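Local coordinates for protein probable transcriptional regulator (Pseudomonas aeruginosa, PDB 2ESN) that probably regulates transcription as a LysR-type factor, with a helix-turn-helix DNA-binding domain joined to a domain that probably senses a small effector, at residues L15-A20 against S32-S37; Q100-F105 against G129-L134; I151-G156 against L282-Q287; R184-L189 against D247-A252; A190-L195 against A267-P272. All coordinates share one frame; numbering follows the deposited sequence.

Interaction 1: L15-A20 against S32-S37; sequences LLVFDA and SELAIS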
# COMPACT_ATOMS: atom_id res chain seq x y z
N LEU C 15 1.15 -37.13 5.63
CA LEU C 15 1.49 -36.46 4.35
C LEU C 15 2.99 -36.31 4.14
O LEU C 15 3.43 -36.12 3.01
CB LEU C 15 0.83 -35.10 4.20
CG LEU C 15 -0.67 -35.17 4.00
CD1 LEU C 15 -1.21 -33.78 4.05
CD2 LEU C 15 -1.09 -35.88 2.70
N LEU C 16 3.78 -36.35 5.20
CA LEU C 16 5.25 -36.40 4.98
C LEU C 16 5.68 -37.72 4.41
O LEU C 16 6.76 -37.78 3.82
CB LEU C 16 6.09 -36.26 6.26
CG LEU C 16 5.76 -34.97 6.99
CD1 LEU C 16 6.32 -35.15 8.35
CD2 LEU C 16 6.46 -33.88 6.20
N VAL C 17 4.90 -38.80 4.70
CA VAL C 17 5.20 -40.16 4.19
C VAL C 17 4.82 -40.18 2.72
O VAL C 17 5.61 -40.59 1.85
CB VAL C 17 4.41 -41.27 5.03
CG1 VAL C 17 4.53 -42.59 4.41
CG2 VAL C 17 4.95 -41.35 6.46
N PHE C 18 3.63 -39.67 2.42
CA PHE C 18 3.22 -39.45 1.05
C PHE C 18 4.30 -38.69 0.25
O PHE C 18 4.65 -39.10 -0.85
CB PHE C 18 1.91 -38.67 0.94
CG PHE C 18 1.43 -38.53 -0.49
CD1 PHE C 18 1.71 -37.41 -1.23
CD2 PHE C 18 0.73 -39.57 -1.12
CE1 PHE C 18 1.27 -37.29 -2.60
CE2 PHE C 18 0.27 -39.44 -2.49
CZ PHE C 18 0.55 -38.29 -3.19
N ASP C 19 4.73 -37.54 0.75
CA ASP C 19 5.66 -36.70 0.04
C ASP C 19 7.07 -37.40 -0.18
O ASP C 19 7.61 -37.36 -1.28
CB ASP C 19 5.85 -35.41 0.81
CG ASP C 19 6.81 -34.42 0.09
OD1 ASP C 19 7.96 -34.27 0.53
OD2 ASP C 19 6.38 -33.78 -0.89
N ALA C 20 7.61 -38.01 0.87
CA ALA C 20 8.85 -38.77 0.79
C ALA C 20 8.77 -39.94 -0.21
O ALA C 20 9.71 -40.17 -1.01
CB ALA C 20 9.19 -39.26 2.12
N SER C 32 14.27 -44.23 5.43
CA SER C 32 15.50 -43.64 6.00
C SER C 32 15.50 -42.10 5.89
O SER C 32 15.92 -41.45 6.81
CB SER C 32 16.80 -44.29 5.50
OG SER C 32 17.06 -43.98 4.15
N GLU C 33 14.96 -41.50 4.82
CA GLU C 33 14.75 -40.03 4.88
C GLU C 33 13.95 -39.61 6.16
O GLU C 33 14.28 -38.63 6.81
CB GLU C 33 14.13 -39.46 3.59
CG GLU C 33 14.20 -37.93 3.53
CD GLU C 33 13.34 -37.28 2.49
OE1 GLU C 33 12.51 -36.42 2.86
OE2 GLU C 33 13.45 -37.62 1.28
N LEU C 34 12.93 -40.38 6.55
CA LEU C 34 12.07 -40.00 7.66
C LEU C 34 12.56 -40.52 9.02
O LEU C 34 11.96 -40.19 10.03
CB LEU C 34 10.66 -40.47 7.42
CG LEU C 34 9.98 -39.98 6.15
CD1 LEU C 34 8.67 -40.72 5.91
CD2 LEU C 34 9.72 -38.52 6.23
N ALA C 35 13.62 -41.35 9.00
CA ALA C 35 14.25 -41.95 10.20
C ALA C 35 13.25 -42.78 10.90
O ALA C 35 13.07 -42.66 12.12
CB ALA C 35 14.85 -40.89 11.15
N ILE C 36 12.52 -43.60 10.13
CA ILE C 36 11.59 -44.56 10.73
C ILE C 36 11.83 -45.92 10.16
O ILE C 36 12.26 -46.05 9.02
CB ILE C 36 10.07 -44.16 10.55
CG1 ILE C 36 9.62 -44.23 9.06
CG2 ILE C 36 9.82 -42.80 11.17
CD1 ILE C 36 8.21 -43.72 8.82
N SER C 37 11.55 -46.94 10.97
CA SER C 37 11.71 -48.31 10.56
C SER C 37 10.84 -48.66 9.35
O SER C 37 9.93 -47.91 8.94
CB SER C 37 11.41 -49.25 11.72
OG SER C 37 10.03 -49.44 11.90
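The contact is apolar and rests on one side chain, L34, at the end of helix 27-34. Its CG lies anti to the carbonyl carbon (chi1 -58°), which sends both methyls against helix 15-24. CD1 does most of the touching. It meets V17 CG2 at 3.8 Å, the two side chains crossing at about a right angle, and A20 CB at 4.1 Å. The other branch, CD2, lies 3.9 Å from L16 O and 4.3 Å from L16 CB. V17, A20 and L34 are buried.

Polar groups stay at the border. E33 brings its carboxylate near A20 CB, but its charge is paired with R23, which also forms a salt bridge with D19.

Backbone geometry ends the second helix just after L34. A35 has positive phi (61°) and closes a Schellman motif. S37 then serves as N-cap of the next helix, its OG accepting from A40 N. F41 of that helix packs on V17, L34 and I36. L34 and I36 also touch R8 of the second subunit.

These helices belong to the LysR-type helix-turn-helix domain. With no polar bond between the segments, the fit is one of shape, L34 against L16, V17 and A20, probably helped by F41.

Interaction 2: Q100-F105 against G129-L134; sequences QRTFVF and GVRLRL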
# COMPACT_ATOMS: atom_id res chain seq x y z
N GLN C 100 22.40 -21.63 4.63
CA GLN C 100 22.05 -21.29 3.24
C GLN C 100 21.16 -20.05 3.22
O GLN C 100 20.56 -19.73 2.20
CB GLN C 100 21.29 -22.42 2.55
CG GLN C 100 22.01 -23.76 2.47
CD GLN C 100 23.26 -23.69 1.60
OE1 GLN C 100 23.14 -23.35 0.41
NE2 GLN C 100 24.37 -24.00 2.12
N ARG C 101 21.08 -19.38 4.36
CA ARG C 101 20.22 -18.22 4.42
C ARG C 101 20.70 -16.98 3.66
O ARG C 101 21.89 -16.87 3.28
CB ARG C 101 19.79 -17.88 5.83
CG ARG C 101 20.79 -17.38 6.72
CD ARG C 101 20.07 -17.06 7.99
NE ARG C 101 19.43 -15.75 7.86
CZ ARG C 101 18.33 -15.38 8.48
NH1 ARG C 101 17.69 -16.24 9.27
NH2 ARG C 101 17.86 -14.15 8.26
N THR C 102 19.73 -16.12 3.38
CA THR C 102 19.91 -14.86 2.68
C THR C 102 19.65 -13.82 3.75
O THR C 102 18.62 -13.86 4.41
CB THR C 102 18.94 -14.74 1.51
OG1 THR C 102 19.17 -15.83 0.62
CG2 THR C 102 19.09 -13.44 0.68
N PHE C 103 20.66 -12.98 4.01
CA PHE C 103 20.54 -11.76 4.77
C PHE C 103 20.14 -10.59 3.87
O PHE C 103 20.71 -10.41 2.77
CB PHE C 103 21.83 -11.47 5.54
CG PHE C 103 22.12 -12.49 6.59
CD1 PHE C 103 22.74 -13.70 6.26
CD2 PHE C 103 21.73 -12.26 7.90
CE1 PHE C 103 22.97 -14.69 7.20
CE2 PHE C 103 21.96 -13.19 8.86
CZ PHE C 103 22.62 -14.41 8.54
N VAL C 104 19.14 -9.82 4.31
CA VAL C 104 18.58 -8.71 3.50
C VAL C 104 18.95 -7.41 4.19
O VAL C 104 18.67 -7.25 5.37
CB VAL C 104 17.04 -8.79 3.29
CG1 VAL C 104 16.49 -7.57 2.42
CG2 VAL C 104 16.64 -10.13 2.65
N PHE C 105 19.69 -6.56 3.48
CA PHE C 105 20.12 -5.30 4.03
C PHE C 105 19.52 -4.17 3.19
O PHE C 105 19.39 -4.31 1.99
CB PHE C 105 21.67 -5.12 3.96
CG PHE C 105 22.47 -5.98 4.91
CD1 PHE C 105 23.14 -5.39 5.96
CD2 PHE C 105 22.63 -7.34 4.69
CE1 PHE C 105 23.94 -6.17 6.84
CE2 PHE C 105 23.48 -8.13 5.54
CZ PHE C 105 24.10 -7.52 6.63
N GLY C 129 27.63 -20.89 1.93
CA GLY C 129 26.26 -20.98 1.33
C GLY C 129 25.42 -19.76 1.71
O GLY C 129 24.26 -19.65 1.30
N VAL C 130 26.00 -18.85 2.52
CA VAL C 130 25.28 -17.65 2.98
C VAL C 130 25.24 -16.64 1.81
O VAL C 130 26.27 -16.45 1.09
CB VAL C 130 25.92 -17.03 4.23
CG1 VAL C 130 25.59 -15.53 4.35
CG2 VAL C 130 25.51 -17.76 5.53
N ARG C 131 24.04 -16.08 1.57
CA ARG C 131 23.79 -15.11 0.54
C ARG C 131 23.42 -13.80 1.15
O ARG C 131 22.90 -13.76 2.27
CB ARG C 131 22.61 -15.53 -0.33
CG ARG C 131 22.92 -16.66 -1.17
CD ARG C 131 21.92 -17.78 -0.89
NE ARG C 131 22.65 -19.01 -1.12
CZ ARG C 131 22.22 -20.25 -0.94
NH1 ARG C 131 23.08 -21.25 -1.21
NH2 ARG C 131 20.98 -20.50 -0.51
N LEU C 132 23.66 -12.73 0.40
CA LEU C 132 23.21 -11.37 0.81
C LEU C 132 22.36 -10.74 -0.25
O LEU C 132 22.58 -10.94 -1.47
CB LEU C 132 24.39 -10.45 1.19
CG LEU C 132 24.77 -10.37 2.66
CD1 LEU C 132 25.41 -11.65 3.17
CD2 LEU C 132 25.71 -9.19 2.95
N ARG C 133 21.32 -10.04 0.21
CA ARG C 133 20.42 -9.26 -0.68
C ARG C 133 20.38 -7.79 -0.20
O ARG C 133 20.02 -7.48 0.96
CB ARG C 133 19.03 -9.85 -0.74
CG ARG C 133 18.25 -9.49 -1.98
CD ARG C 133 16.94 -8.96 -1.56
NE ARG C 133 15.85 -9.22 -2.49
CZ ARG C 133 15.64 -8.66 -3.68
NH1 ARG C 133 16.48 -7.77 -4.24
NH2 ARG C 133 14.55 -9.04 -4.35
N LEU C 134 20.86 -6.90 -1.04
CA LEU C 134 20.84 -5.46 -0.67
C LEU C 134 19.78 -4.76 -1.48
O LEU C 134 19.68 -5.01 -2.63
CB LEU C 134 22.17 -4.77 -0.91
CG LEU C 134 23.12 -4.79 0.26
CD1 LEU C 134 23.53 -6.23 0.54
CD2 LEU C 134 24.29 -3.88 -0.17
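Strands 102-107 and 131-136 run parallel, and four backbone bonds join them here. R131 N gives an almost straight bond to R101 O at 2.9 Å (178°). F103 N returns one to R131 O, from above the carbonyl plane. R133 N to F103 O and F105 N to R133 O follow, both 2.7 Å and nearly along the C=O axis.

Side chains alternate. On one face F103 and F105 sit beside L132 and L134; F105 CE2 touches L132 CD2 at 3.6 Å. F103 CD1 meets V130 CG1 at 3.9 Å. On the other face T102 OG1 lies 3.6 Å from R131 CB, and T102 CG2 packs on R133 CB. R131 NH1 makes a weak bond to Q100 OE1, 2.7 Å (128°), with Q100 CA over one guanidinium face. Q100 NE2 is hydrogen-bonded to Q98 O.

Further out, helix 109-126 covers L132 and L134, completing a right-handed beta-alpha-beta unit. R101 lays NE over one face of the F103 ring and pairs with D152. L132 and R133 continue the sheet into a strand of the third subunit.

The backbone bonds fix the register. One face is apolar; the other, with V104 among T102, R131 and R133, is mixed.

Interaction 3: I151-G156 against L282-Q287; sequences IDFALG and LYSHVQ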
# COMPACT_ATOMS: atom_id res chain seq x y z
N ILE C 151 13.35 -7.12 6.19
CA ILE C 151 14.73 -6.66 6.11
C ILE C 151 15.35 -7.03 7.47
O ILE C 151 14.80 -6.71 8.53
CB ILE C 151 14.76 -5.11 5.91
CG1 ILE C 151 14.47 -4.73 4.46
CG2 ILE C 151 16.04 -4.50 6.34
CD1 ILE C 151 14.02 -3.23 4.29
N ASP C 152 16.49 -7.71 7.41
CA ASP C 152 17.25 -8.09 8.59
C ASP C 152 17.93 -6.88 9.18
O ASP C 152 17.90 -6.68 10.38
CB ASP C 152 18.27 -9.21 8.23
CG ASP C 152 17.59 -10.51 7.73
OD1 ASP C 152 16.99 -11.20 8.53
OD2 ASP C 152 17.63 -10.84 6.53
N PHE C 153 18.53 -6.05 8.33
CA PHE C 153 19.39 -4.97 8.79
C PHE C 153 19.33 -3.74 7.87
O PHE C 153 18.97 -3.84 6.73
CB PHE C 153 20.87 -5.42 8.77
CG PHE C 153 21.20 -6.54 9.70
CD1 PHE C 153 21.34 -7.83 9.21
CD2 PHE C 153 21.44 -6.30 11.04
CE1 PHE C 153 21.69 -8.89 10.07
CE2 PHE C 153 21.73 -7.35 11.93
CZ PHE C 153 21.90 -8.64 11.45
N ALA C 154 19.77 -2.60 8.38
CA ALA C 154 19.87 -1.40 7.57
C ALA C 154 21.22 -0.80 7.82
O ALA C 154 21.80 -1.00 8.89
CB ALA C 154 18.74 -0.42 7.90
N LEU C 155 21.75 -0.10 6.82
CA LEU C 155 23.09 0.50 6.94
C LEU C 155 22.98 2.01 6.77
O LEU C 155 22.15 2.48 6.00
CB LEU C 155 24.01 -0.04 5.82
CG LEU C 155 24.18 -1.56 5.68
CD1 LEU C 155 25.12 -1.93 4.50
CD2 LEU C 155 24.76 -2.14 6.99
N GLY C 156 23.84 2.76 7.46
CA GLY C 156 23.91 4.22 7.27
C GLY C 156 24.73 4.82 8.40
O GLY C 156 25.43 4.11 9.10
N LEU C 282 25.25 -0.40 11.71
CA LEU C 282 24.41 -1.50 11.34
C LEU C 282 23.21 -1.37 12.27
O LEU C 282 23.36 -1.45 13.48
CB LEU C 282 25.19 -2.79 11.58
CG LEU C 282 24.41 -4.08 11.36
CD1 LEU C 282 24.14 -4.22 9.85
CD2 LEU C 282 25.13 -5.33 11.98
N TYR C 283 22.04 -1.14 11.69
CA TYR C 283 20.82 -1.06 12.45
C TYR C 283 19.96 -2.33 12.36
O TYR C 283 19.85 -2.95 11.29
CB TYR C 283 19.96 0.09 11.98
CG TYR C 283 20.64 1.42 11.90
CD1 TYR C 283 21.22 1.85 10.69
CD2 TYR C 283 20.63 2.31 12.98
CE1 TYR C 283 21.81 3.07 10.57
CE2 TYR C 283 21.23 3.57 12.87
CZ TYR C 283 21.82 3.94 11.65
OH TYR C 283 22.44 5.18 11.49
N SER C 284 19.37 -2.69 13.51
CA SER C 284 18.39 -3.75 13.59
C SER C 284 17.34 -3.46 14.67
O SER C 284 17.56 -2.63 15.59
CB SER C 284 19.04 -5.09 13.88
OG SER C 284 19.78 -4.96 15.06
N HIS C 285 16.22 -4.13 14.50
CA HIS C 285 15.14 -4.24 15.47
C HIS C 285 15.46 -5.22 16.61
O HIS C 285 15.87 -6.36 16.36
CB HIS C 285 13.89 -4.70 14.74
CG HIS C 285 12.62 -4.36 15.46
ND1 HIS C 285 12.19 -5.05 16.58
CD2 HIS C 285 11.69 -3.41 15.22
CE1 HIS C 285 11.05 -4.52 17.00
NE2 HIS C 285 10.73 -3.53 16.19
N VAL C 286 15.24 -4.78 17.85
CA VAL C 286 15.35 -5.60 19.09
C VAL C 286 14.66 -6.99 18.98
O VAL C 286 15.18 -7.96 19.52
CB VAL C 286 14.91 -4.81 20.37
CG1 VAL C 286 15.16 -5.62 21.62
CG2 VAL C 286 15.67 -3.48 20.48
N GLN C 287 13.50 -7.07 18.31
CA GLN C 287 13.14 -8.32 17.57
C GLN C 287 12.57 -8.14 16.15
O GLN C 287 13.02 -8.80 15.18
CB GLN C 287 12.27 -9.29 18.37
CG GLN C 287 12.54 -10.81 18.01
CD GLN C 287 11.43 -11.82 18.45
OE1 GLN C 287 10.35 -11.42 18.89
NE2 GLN C 287 11.72 -13.14 18.31
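The buried carboxylate of D152 is the best held polar group, with three partners. OD1 takes the salt bridge from R101 and a hydrogen bond from H294 NE2. OD2 accepts from V104 N. Across the strands, Y283 N donates to A154 O at 2.8 Å, in the carbonyl plane and as the straighter bond (173°). The return bond runs from A154 N to Y283 O at 2.9 Å, in the carbonyl plane and on a lone pair. F153 CA adds a C-H contact to that same Y283 oxygen. A154 and Y283 are thus a hydrogen-bonded antiparallel pair, and L155 with L282 is the non-hydrogen-bonded pair next to it.

L282 carries the apolar side. Its CG is anti to the backbone N (chi1 175°), so CD1 falls between two neighbours. It touches L155 CD2 at 3.6 Å and F153 CD2, also at 3.6 Å. L155 and L282 lie side by side, pointing the same way, while F153 crosses L282 obliquely. S284 CB meets the F153 ring at CD2, 3.9 Å away.

Y283 lies on the A154 side of the sheet. Its ring edge follows the opposing backbone, with CE1 3.7 Å from G156 N. Its OH is hydrogen-bonded to D158 and K140.

This pair belongs to the effector-binding domain, of periplasmic-binding-protein type. Strand 153-157 lies between strands 102-107 and 278-285 in the central sheet. Helix 293-303 covers F153 and L282, H294 stacking on the F153 ring. On the other side I151 and H285 rest on helix 143-148, and Y283 packs on strand 168-183.

Interaction 4: R184-L189 against D247-A252; sequences RDHPRL and DFLLTA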
# COMPACT_ATOMS: atom_id res chain seq x y z
N ARG C 184 41.31 16.49 -11.02
CA ARG C 184 42.70 16.65 -10.67
C ARG C 184 43.27 17.99 -11.15
O ARG C 184 44.00 18.67 -10.42
CB ARG C 184 43.54 15.53 -11.31
CG ARG C 184 44.99 15.57 -10.72
CD ARG C 184 45.79 14.32 -11.05
NE ARG C 184 45.34 13.26 -10.14
CZ ARG C 184 44.80 12.09 -10.48
NH1 ARG C 184 44.66 11.73 -11.77
NH2 ARG C 184 44.41 11.29 -9.48
N ASP C 185 42.96 18.36 -12.37
CA ASP C 185 43.34 19.70 -12.89
C ASP C 185 42.13 20.67 -12.99
O ASP C 185 41.62 20.90 -14.05
CB ASP C 185 43.95 19.55 -14.27
CG ASP C 185 45.24 18.70 -14.22
OD1 ASP C 185 46.01 18.73 -13.24
OD2 ASP C 185 45.45 17.97 -15.15
N HIS C 186 41.69 21.20 -11.85
CA HIS C 186 40.51 22.07 -11.85
C HIS C 186 41.03 23.47 -12.24
O HIS C 186 42.08 23.89 -11.73
CB HIS C 186 39.95 22.07 -10.43
CG HIS C 186 38.65 22.82 -10.29
ND1 HIS C 186 38.57 24.20 -10.30
CD2 HIS C 186 37.38 22.38 -10.13
CE1 HIS C 186 37.30 24.57 -10.21
NE2 HIS C 186 36.56 23.48 -10.08
N PRO C 187 40.30 24.22 -13.11
CA PRO C 187 40.91 25.49 -13.58
C PRO C 187 41.19 26.50 -12.49
O PRO C 187 42.02 27.38 -12.72
CB PRO C 187 39.94 26.02 -14.66
CG PRO C 187 38.57 25.33 -14.36
CD PRO C 187 38.96 23.97 -13.70
N ARG C 188 40.60 26.36 -11.30
CA ARG C 188 40.67 27.42 -10.30
C ARG C 188 41.20 26.95 -8.97
O ARG C 188 41.23 27.71 -8.02
CB ARG C 188 39.31 28.11 -10.13
CG ARG C 188 38.84 28.97 -11.29
CD ARG C 188 37.32 29.40 -11.27
NE ARG C 188 36.38 28.26 -11.34
CZ ARG C 188 35.93 27.74 -12.48
NH1 ARG C 188 36.33 28.22 -13.66
NH2 ARG C 188 35.09 26.72 -12.45
N LEU C 189 41.68 25.71 -8.88
CA LEU C 189 42.25 25.27 -7.64
C LEU C 189 43.72 25.15 -7.81
O LEU C 189 44.21 24.25 -8.49
CB LEU C 189 41.65 23.94 -7.18
CG LEU C 189 40.14 23.84 -6.96
CD1 LEU C 189 39.80 22.50 -6.38
CD2 LEU C 189 39.60 24.98 -6.06
N ASP C 247 33.90 20.93 -13.52
CA ASP C 247 34.49 21.81 -12.54
C ASP C 247 33.75 21.71 -11.23
O ASP C 247 34.10 22.41 -10.25
CB ASP C 247 34.57 23.27 -13.04
CG ASP C 247 35.40 23.38 -14.32
OD1 ASP C 247 36.23 22.48 -14.55
OD2 ASP C 247 35.21 24.32 -15.10
N PHE C 248 32.79 20.78 -11.17
CA PHE C 248 32.01 20.69 -9.94
C PHE C 248 32.77 20.13 -8.79
O PHE C 248 33.56 19.20 -8.96
CB PHE C 248 30.74 19.88 -10.15
CG PHE C 248 29.89 20.34 -11.31
CD1 PHE C 248 28.99 19.47 -11.87
CD2 PHE C 248 29.94 21.64 -11.80
CE1 PHE C 248 28.16 19.84 -12.92
CE2 PHE C 248 29.10 22.05 -12.89
CZ PHE C 248 28.20 21.16 -13.43
N LEU C 249 32.47 20.62 -7.59
CA LEU C 249 33.03 20.07 -6.40
C LEU C 249 32.06 19.06 -5.74
O LEU C 249 30.83 19.20 -5.87
CB LEU C 249 33.37 21.20 -5.45
CG LEU C 249 34.37 22.26 -5.99
CD1 LEU C 249 34.74 23.22 -4.87
CD2 LEU C 249 35.64 21.57 -6.48
N LEU C 250 32.60 18.07 -5.03
CA LEU C 250 31.80 17.06 -4.39
C LEU C 250 32.37 16.88 -3.01
O LEU C 250 33.57 16.76 -2.86
CB LEU C 250 31.82 15.73 -5.18
CG LEU C 250 31.32 14.46 -4.43
CD1 LEU C 250 29.77 14.49 -4.26
CD2 LEU C 250 31.73 13.18 -5.18
N THR C 251 31.52 16.84 -1.99
CA THR C 251 32.03 16.65 -0.60
C THR C 251 31.56 15.24 -0.18
O THR C 251 30.34 15.02 -0.04
CB THR C 251 31.50 17.76 0.35
OG1 THR C 251 31.67 19.05 -0.31
CG2 THR C 251 32.21 17.64 1.75
N ALA C 252 32.51 14.31 -0.06
CA ALA C 252 32.21 12.87 -0.14
C ALA C 252 33.01 12.15 0.92
O ALA C 252 34.07 12.61 1.30
CB ALA C 252 32.70 12.29 -1.50
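H186 sets its CG anti to the backbone N (chi1 -175°), and chi2 of -75° turns the imidazole so that its two nitrogens serve different segments. NE2 donates to D247 O at 2.7 Å, with an angle of 142° at the hydrogen. The bond lies close to the ring plane and falls on a lone pair of the carbonyl. ND1, on the other side of the ring, accepts from R188 N at 3.1 Å. The bonds therefore place the proton on NE2 and fix the ring's rotation. P187 CD lies over one ring face, 3.3 Å above the plane.

Residues H186 to L189 form a type I beta turn, in the loop between strand 168-183 and helix 195-199 of the effector-binding domain. The turn sits against the entrance to strand 249-253. Its backbone bond, L189 N to H186 O, is weak, so the ND1 bond probably helps to hold it.

D247 turns its carboxylate to the turn. OD1 lies 3.2 Å from P187 CD, and OD2 makes a long salt bridge to R188 NH2 at 3.6 Å, the two planes steeply inclined. R188 has a second acidic partner, E201, at NE. Deeper in, L249 CD2 touches H186 CD2 at 4.1 Å and L189 CD1 at 4.3 Å. D247 N is held by Q124 of the third subunit.

Interaction 5: A190-L195 against A267-P272; sequences AGAPTL and ALYPAP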
# COMPACT_ATOMS: atom_id res chain seq x y z
N ALA C 190 44.44 26.04 -7.15
CA ALA C 190 45.91 26.01 -7.23
C ALA C 190 46.41 25.17 -6.05
O ALA C 190 47.48 24.52 -6.11
CB ALA C 190 46.50 27.40 -7.23
N GLY C 191 45.60 25.14 -5.00
CA GLY C 191 45.60 24.03 -4.06
C GLY C 191 44.26 23.83 -3.39
O GLY C 191 43.19 24.06 -3.99
N ALA C 192 44.32 23.42 -2.13
CA ALA C 192 43.11 23.14 -1.36
C ALA C 192 42.18 24.37 -1.45
O ALA C 192 42.67 25.49 -1.37
CB ALA C 192 43.48 22.84 0.12
N PRO C 193 40.86 24.16 -1.61
CA PRO C 193 40.04 25.35 -1.72
C PRO C 193 39.90 26.04 -0.32
O PRO C 193 39.91 25.36 0.71
CB PRO C 193 38.70 24.83 -2.23
CG PRO C 193 38.67 23.35 -1.81
CD PRO C 193 40.09 22.89 -1.63
N THR C 194 39.80 27.37 -0.32
CA THR C 194 39.40 28.13 0.87
C THR C 194 37.89 28.04 0.99
O THR C 194 37.23 27.53 0.05
CB THR C 194 39.78 29.60 0.71
OG1 THR C 194 39.15 30.10 -0.47
CG2 THR C 194 41.35 29.73 0.58
N LEU C 195 37.30 28.53 2.08
CA LEU C 195 35.82 28.65 2.13
C LEU C 195 35.14 29.35 0.93
O LEU C 195 34.15 28.82 0.39
CB LEU C 195 35.34 29.24 3.47
CG LEU C 195 33.89 29.14 3.91
CD1 LEU C 195 33.35 27.72 3.81
CD2 LEU C 195 33.80 29.65 5.39
N ALA C 267 41.53 15.03 -7.42
CA ALA C 267 42.25 15.52 -6.25
C ALA C 267 41.34 15.53 -4.98
O ALA C 267 40.13 15.82 -5.05
CB ALA C 267 42.73 16.91 -6.53
N LEU C 268 41.90 15.20 -3.84
CA LEU C 268 41.17 15.15 -2.60
C LEU C 268 41.80 16.19 -1.72
O LEU C 268 43.03 16.24 -1.63
CB LEU C 268 41.37 13.79 -1.92
CG LEU C 268 40.48 12.60 -2.36
CD1 LEU C 268 40.58 12.34 -3.85
CD2 LEU C 268 40.86 11.29 -1.56
N TYR C 269 40.96 17.00 -1.07
CA TYR C 269 41.39 18.12 -0.21
C TYR C 269 40.62 18.11 1.09
O TYR C 269 39.47 17.67 1.14
CB TYR C 269 41.01 19.44 -0.85
CG TYR C 269 41.66 19.66 -2.18
CD1 TYR C 269 43.05 19.84 -2.28
CD2 TYR C 269 40.90 19.65 -3.34
CE1 TYR C 269 43.63 20.05 -3.53
CE2 TYR C 269 41.45 19.83 -4.56
CZ TYR C 269 42.81 20.05 -4.67
OH TYR C 269 43.38 20.28 -5.93
N PRO C 270 41.25 18.62 2.15
CA PRO C 270 40.47 18.84 3.39
C PRO C 270 39.37 19.86 3.13
O PRO C 270 39.53 20.73 2.30
CB PRO C 270 41.52 19.34 4.38
CG PRO C 270 42.70 19.84 3.45
CD PRO C 270 42.68 19.01 2.25
N ALA C 271 38.23 19.70 3.80
CA ALA C 271 37.19 20.68 3.70
C ALA C 271 37.65 21.98 4.36
O ALA C 271 38.24 21.92 5.44
CB ALA C 271 35.92 20.17 4.37
N PRO C 272 37.33 23.14 3.76
CA PRO C 272 37.58 24.41 4.39
C PRO C 272 36.55 24.83 5.48
O PRO C 272 36.39 26.03 5.74
CB PRO C 272 37.48 25.36 3.20
CG PRO C 272 36.43 24.78 2.37
CD PRO C 272 36.69 23.32 2.43
O HOH W 1 45.98 21.42 -6.09
O HOH W 2 40.66 23.31 1.98
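The Y269 ring has the carbonyl oxygen of G191 over one face, 4.0 Å above the plane and offset toward the rim. A192 and P193 approach the same ring obliquely. A192 CA comes to 3.4 Å from Y269 CD1, and P193 CD lies 3.6 Å from Y269 CG, with Y269 CB close behind. CG of the tyrosine is anti to the carbonyl carbon (chi1 -61°), which places the ring against the passing loop.

P272 makes the second patch. Its CB packs on backbone, 3.4 Å from L195 N and 3.5 Å from P193 O. L195 CB is a looser neighbour.

Polar links between the segments go through water. One water donates to both P193 O, at 2.5 Å, and P270 O, at 2.8 Å. Another joins Y269 OH at 2.8 Å and reaches A190 O only weakly. Y269, P193 and P272 make the contact, bridged by one well-held water and by no direct polar bond.

The loop leads into helix 195-199, where T194 is the N-cap and its OG1 accepts from G197 N. Strand 266-269 pairs with strand 168-183, whose V180 touches P193. L268 turns to helix 254-264, while L195 packs on F273 and L225.

Interaction 1 lies in the DNA-binding domain, and the other four in the effector-binding domain. Its centre is 30 Å from that of interaction 2, 69 Å from that of interaction 4 and 71 Å from that of interaction 5. Interactions 2 and 3 share a sheet and touch. D152 reaches across to the strand of V104, while F105 CE1 meets L282 CD1 at 3.6 Å. Interactions 4 and 5 have centres 9 Å apart and meet where L189 CD1 packs on Y269 CE2, also at 3.6 Å. Their centres lie 36 Å from that of interaction 3. Interactions 2 and 4 both reach the third subunit. No ligand marks an effector site here.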